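Local structure of taurine:2-oxoglutarate aminotransferase (Bifidobacterium kashiwanohense PV20-2, 6JIX) at the interface of chains A and B. The protein transfers the amino group of taurine to 2-oxoglutarate, yielding glutamate, with pyridoxal 5'-phosphate as its cofactor. Sequence-based numbering; all coordinates share one arbitrary frame. Chains: chain A/B, taurine:2-oxoglutarate aminotransferase.

Contact 1: the interface of chains A and B. Residues chain A 22-23, 157, 161; chain B 308-311.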
# COMPACT_ATOMS: atom_id res chain seq x y z
N SER A 22 -11.41 -2.35 -9.93
CA SER A 22 -11.75 -1.32 -8.96
C SER A 22 -12.97 -0.51 -9.40
O SER A 22 -13.10 -0.16 -10.58
CB SER A 22 -10.57 -0.38 -8.73
OG SER A 22 -9.43 -1.09 -8.29
N TRP A 23 -13.85 -0.23 -8.43
CA TRP A 23 -14.94 0.74 -8.56
C TRP A 23 -15.92 0.41 -9.69
O TRP A 23 -16.48 1.32 -10.32
CB TRP A 23 -14.41 2.17 -8.75
CG TRP A 23 -13.31 2.60 -7.81
CD1 TRP A 23 -12.03 2.91 -8.17
CD2 TRP A 23 -13.38 2.83 -6.39
NE1 TRP A 23 -11.30 3.30 -7.08
CE2 TRP A 23 -12.10 3.26 -5.97
CE3 TRP A 23 -14.40 2.71 -5.44
CZ2 TRP A 23 -11.81 3.57 -4.64
CZ3 TRP A 23 -14.11 3.01 -4.11
CH2 TRP A 23 -12.82 3.44 -3.72
N TRP A 157 -18.08 10.30 -1.51
CA TRP A 157 -18.98 9.23 -1.13
C TRP A 157 -18.34 7.85 -1.14
O TRP A 157 -18.96 6.90 -0.65
CB TRP A 157 -20.21 9.25 -2.04
CG TRP A 157 -19.91 9.29 -3.54
CD1 TRP A 157 -19.95 10.39 -4.35
CD2 TRP A 157 -19.55 8.18 -4.38
NE1 TRP A 157 -19.62 10.04 -5.64
CE2 TRP A 157 -19.38 8.69 -5.69
CE3 TRP A 157 -19.36 6.82 -4.16
CZ2 TRP A 157 -19.03 7.88 -6.77
CZ3 TRP A 157 -18.99 6.01 -5.24
CH2 TRP A 157 -18.83 6.55 -6.52
N ALA A 161 -18.96 3.20 1.89
CA ALA A 161 -18.71 1.76 2.01
C ALA A 161 -17.77 1.48 3.17
O ALA A 161 -18.03 0.59 3.98
CB ALA A 161 -18.14 1.21 0.71
N LEU B 308 -18.12 -3.09 -6.81
CA LEU B 308 -17.04 -3.28 -5.86
C LEU B 308 -16.49 -1.92 -5.47
O LEU B 308 -15.75 -1.29 -6.24
CB LEU B 308 -15.95 -4.17 -6.46
CG LEU B 308 -14.65 -4.26 -5.67
CD1 LEU B 308 -14.88 -4.87 -4.28
CD2 LEU B 308 -13.61 -5.06 -6.45
N GLN B 309 -16.85 -1.44 -4.28
CA GLN B 309 -16.43 -0.12 -3.79
C GLN B 309 -15.04 -0.21 -3.16
O GLN B 309 -14.81 0.15 -2.00
CB GLN B 309 -17.46 0.44 -2.83
CG GLN B 309 -18.82 0.61 -3.46
CD GLN B 309 -18.83 1.74 -4.48
OE1 GLN B 309 -17.84 2.44 -4.66
NE2 GLN B 309 -19.98 1.92 -5.16
N CYS B 310 -14.10 -0.70 -3.96
CA CYS B 310 -12.70 -0.81 -3.61
C CYS B 310 -11.88 -0.38 -4.81
O CYS B 310 -12.34 -0.46 -5.96
CB CYS B 310 -12.32 -2.25 -3.24
SG CYS B 310 -13.05 -2.85 -1.73
N GLY B 311 -10.67 0.10 -4.55
CA GLY B 311 -9.79 0.56 -5.59
C GLY B 311 -8.51 1.16 -5.05
O GLY B 311 -8.41 1.47 -3.87

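Contact 2: the interface of chains A and B. Residues chain A 33, 35-36, 41, 55, 63; chain B 79, 81-82.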
# COMPACT_ATOMS: atom_id res chain seq x y z
N ILE A 33 -4.69 -3.09 -23.32
CA ILE A 33 -3.60 -2.19 -23.68
C ILE A 33 -2.32 -3.00 -23.81
O ILE A 33 -1.96 -3.75 -22.90
CB ILE A 33 -3.45 -1.04 -22.67
CG1 ILE A 33 -4.69 -0.16 -22.72
CG2 ILE A 33 -2.23 -0.21 -22.98
CD1 ILE A 33 -4.90 0.55 -24.03
N LYS A 35 0.86 -1.63 -25.16
CA LYS A 35 2.11 -0.88 -25.12
C LYS A 35 1.79 0.57 -24.76
O LYS A 35 0.70 1.07 -25.03
CB LYS A 35 2.84 -0.99 -26.47
CG LYS A 35 3.94 0.05 -26.72
CD LYS A 35 5.32 -0.48 -26.36
CE LYS A 35 6.25 0.63 -25.86
NZ LYS A 35 7.60 0.14 -25.44
N ALA A 36 2.76 1.23 -24.13
CA ALA A 36 2.68 2.66 -23.85
C ALA A 36 4.04 3.29 -24.10
O ALA A 36 5.08 2.65 -23.93
CB ALA A 36 2.26 2.95 -22.40
N PHE A 41 -0.69 5.47 -25.45
CA PHE A 41 -0.72 4.03 -25.28
C PHE A 41 -1.63 3.46 -26.37
O PHE A 41 -2.36 4.20 -27.04
CB PHE A 41 -1.15 3.60 -23.87
CG PHE A 41 -2.48 4.14 -23.43
CD1 PHE A 41 -3.66 3.49 -23.78
CD2 PHE A 41 -2.56 5.27 -22.63
CE1 PHE A 41 -4.89 3.97 -23.34
CE2 PHE A 41 -3.78 5.75 -22.20
CZ PHE A 41 -4.95 5.10 -22.56
N LEU A 55 -2.97 8.98 -17.09
CA LEU A 55 -3.61 7.83 -16.45
C LEU A 55 -4.43 8.31 -15.25
O LEU A 55 -5.52 8.86 -15.43
CB LEU A 55 -2.58 6.76 -16.08
CG LEU A 55 -1.91 6.08 -17.28
CD1 LEU A 55 -1.10 4.86 -16.82
CD2 LEU A 55 -2.95 5.69 -18.31
N HIS A 63 5.19 7.92 -20.55
CA HIS A 63 5.39 6.49 -20.41
C HIS A 63 6.73 6.07 -21.00
O HIS A 63 7.22 6.64 -21.98
CB HIS A 63 4.24 5.73 -21.07
CG HIS A 63 2.90 6.11 -20.51
ND1 HIS A 63 2.46 5.70 -19.27
CD2 HIS A 63 1.91 6.89 -21.01
CE1 HIS A 63 1.25 6.18 -19.05
NE2 HIS A 63 0.89 6.91 -20.09
N MET B 79 6.03 -1.68 -20.90
CA MET B 79 5.06 -0.83 -20.24
C MET B 79 5.17 -1.01 -18.73
O MET B 79 4.77 -2.05 -18.21
CB MET B 79 3.66 -1.18 -20.71
CG MET B 79 2.63 -0.14 -20.48
SD MET B 79 1.08 -0.69 -21.24
CE MET B 79 1.16 -2.46 -20.92
N PHE B 81 3.66 0.63 -16.27
CA PHE B 81 2.39 0.72 -15.58
C PHE B 81 1.31 1.05 -16.59
O PHE B 81 1.53 1.85 -17.51
CB PHE B 81 2.42 1.79 -14.46
CG PHE B 81 1.10 1.98 -13.76
CD1 PHE B 81 0.54 0.96 -12.98
CD2 PHE B 81 0.40 3.18 -13.86
CE1 PHE B 81 -0.69 1.15 -12.31
CE2 PHE B 81 -0.82 3.38 -13.22
CZ PHE B 81 -1.37 2.37 -12.44
N MET B 82 0.15 0.40 -16.43
CA MET B 82 -1.05 0.83 -17.13
C MET B 82 -2.21 0.76 -16.14
O MET B 82 -2.27 -0.14 -15.30
CB MET B 82 -1.32 -0.01 -18.38
CG MET B 82 -2.51 0.50 -19.21
SD MET B 82 -2.43 2.25 -19.71
CE MET B 82 -0.82 2.30 -20.51
O HOH W 1 3.33 3.94 -17.64

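Contact 1: the interface of chains A and B
A:Trp23 lays its indole against the backbone of B:Cys310 and B:Gly311, while B:Gln309 beside them reaches over to A:Trp157 and A:Ala161. The site joins loops of two class-III pyridoxal-phosphate-dependent aminotransferase subunits, a family that works as dimers with active sites close to the subunit boundary. B:Gln309 and A:Trp23 bury the most surface here, 51 and 49 Å². A:Ser22 and A:Trp23 also belong to a glutamate-binding site.

The backbone of A:Trp23 presents its N-H to the partner. A:Trp23 N donates to B:Cys310 O at 2.9 Å, in line with the carbonyl (167°) but bent at the hydrogen (130°), and makes a weak second bond to B:Leu308 O. The same B:Cys310 carbonyl lies over the indole: its oxygen sits above the ring, and B:Cys310 C is 3.7 Å from the centroid of the six-membered ring. B:Gly311 continues along this face toward the rim, its CA 3.6 Å from A:Trp23 CE2. Lacking a side chain, B:Gly311 lets the backbone lie close to the ring, and its CA also touches A:Ser22 CB at 3.4 Å.

B:Gln309 bends at its second torsion (chi2 -70°), which turns the amide toward two indole rims. Its carboxamide oxygen OE1 lies in the plane of the A:Trp23 ring, 3.5 Å from CE3. The same oxygen meets the edge of A:Trp157, in plane, 3.8 Å from CZ3. From this position at both edges OE1 may gain weak electrostatic attraction from the ring hydrogens. The amide plane is almost perpendicular to the A:Trp157 indole and oblique to that of A:Trp23. The base of the side chain rests on helix 159-162, with B:Gln309 CB 3.7 Å from A:Ala161 CB.

Contact 2: the interface of chains A and B
This is a mainly apolar subunit interface in which B:Met82 and B:Met79 pack against A:Ile33, A:Ala36, A:Phe41 and A:Leu55, fastening a loop of one chain to the N-terminal strands of the other in the dimer. B:Met82 buries 66 Å², more than any other residue of the patch. Its CG is anti to the backbone N (chi1 -175°), which sends the chain toward chain A, and bends at the next two torsions fold the tip back toward A:Phe41 and A:Ala36. The methyl CE reaches A:Phe41 CB at 3.6 Å and A:Ala36 CB at 3.7 Å. The sulfur SD lies above the A:Phe41 ring, offset toward its rim, and meets A:Leu55 CD2 at 3.8 Å. Cutting B:Met82 back to alanine removes CG, SD and CE, and is likely to open a gap beside A:Phe41 and A:Ala36 and cost A:Leu55 CD2 its contact with the sulfur.

B:Met79 runs beside it, its CG 3.7 Å from A:Ala36 CB and its SD 3.8 Å from A:Ile33 CG2. On the opposite flank the other methyl of A:Leu55, CD1, touches the ring of B:Phe81 at CD2, 3.7 Å away, the two side chains lying alongside and pointing opposite ways. A polar link accompanies them: water 1 lies in the plane of the A:His63 imidazole, bridging ND1 to B:Phe81 O, 2.8 Å from that oxygen.

In the fold, chain A contributes strands 33-37 and 40-43, helix 54-57 and the loop at A:His63, whereas chain B contributes the loop following helix 66-78.

Contact 1 and contact 2 lie about 23 Å apart, measured between the centres of their C-alpha atoms, and share no residue or secondary-structure element. In chain A the loop bearing residues 22-23 leads on to strand 33-37, so both anchor its N-terminal part to the partner. A:Ser22, A:Trp23 and A:Leu55 line glutamate sites; the chain B segments lead to B:Pro84, B:Ala85 and B:Leu312, also glutamate-site residues, and to B:Thr313, whose cofactor is not bound to its own chain, consistent with active sites shared between subunits. Subunit association may therefore help order ligand-site loops. Two-fold symmetry gives each contact a twin.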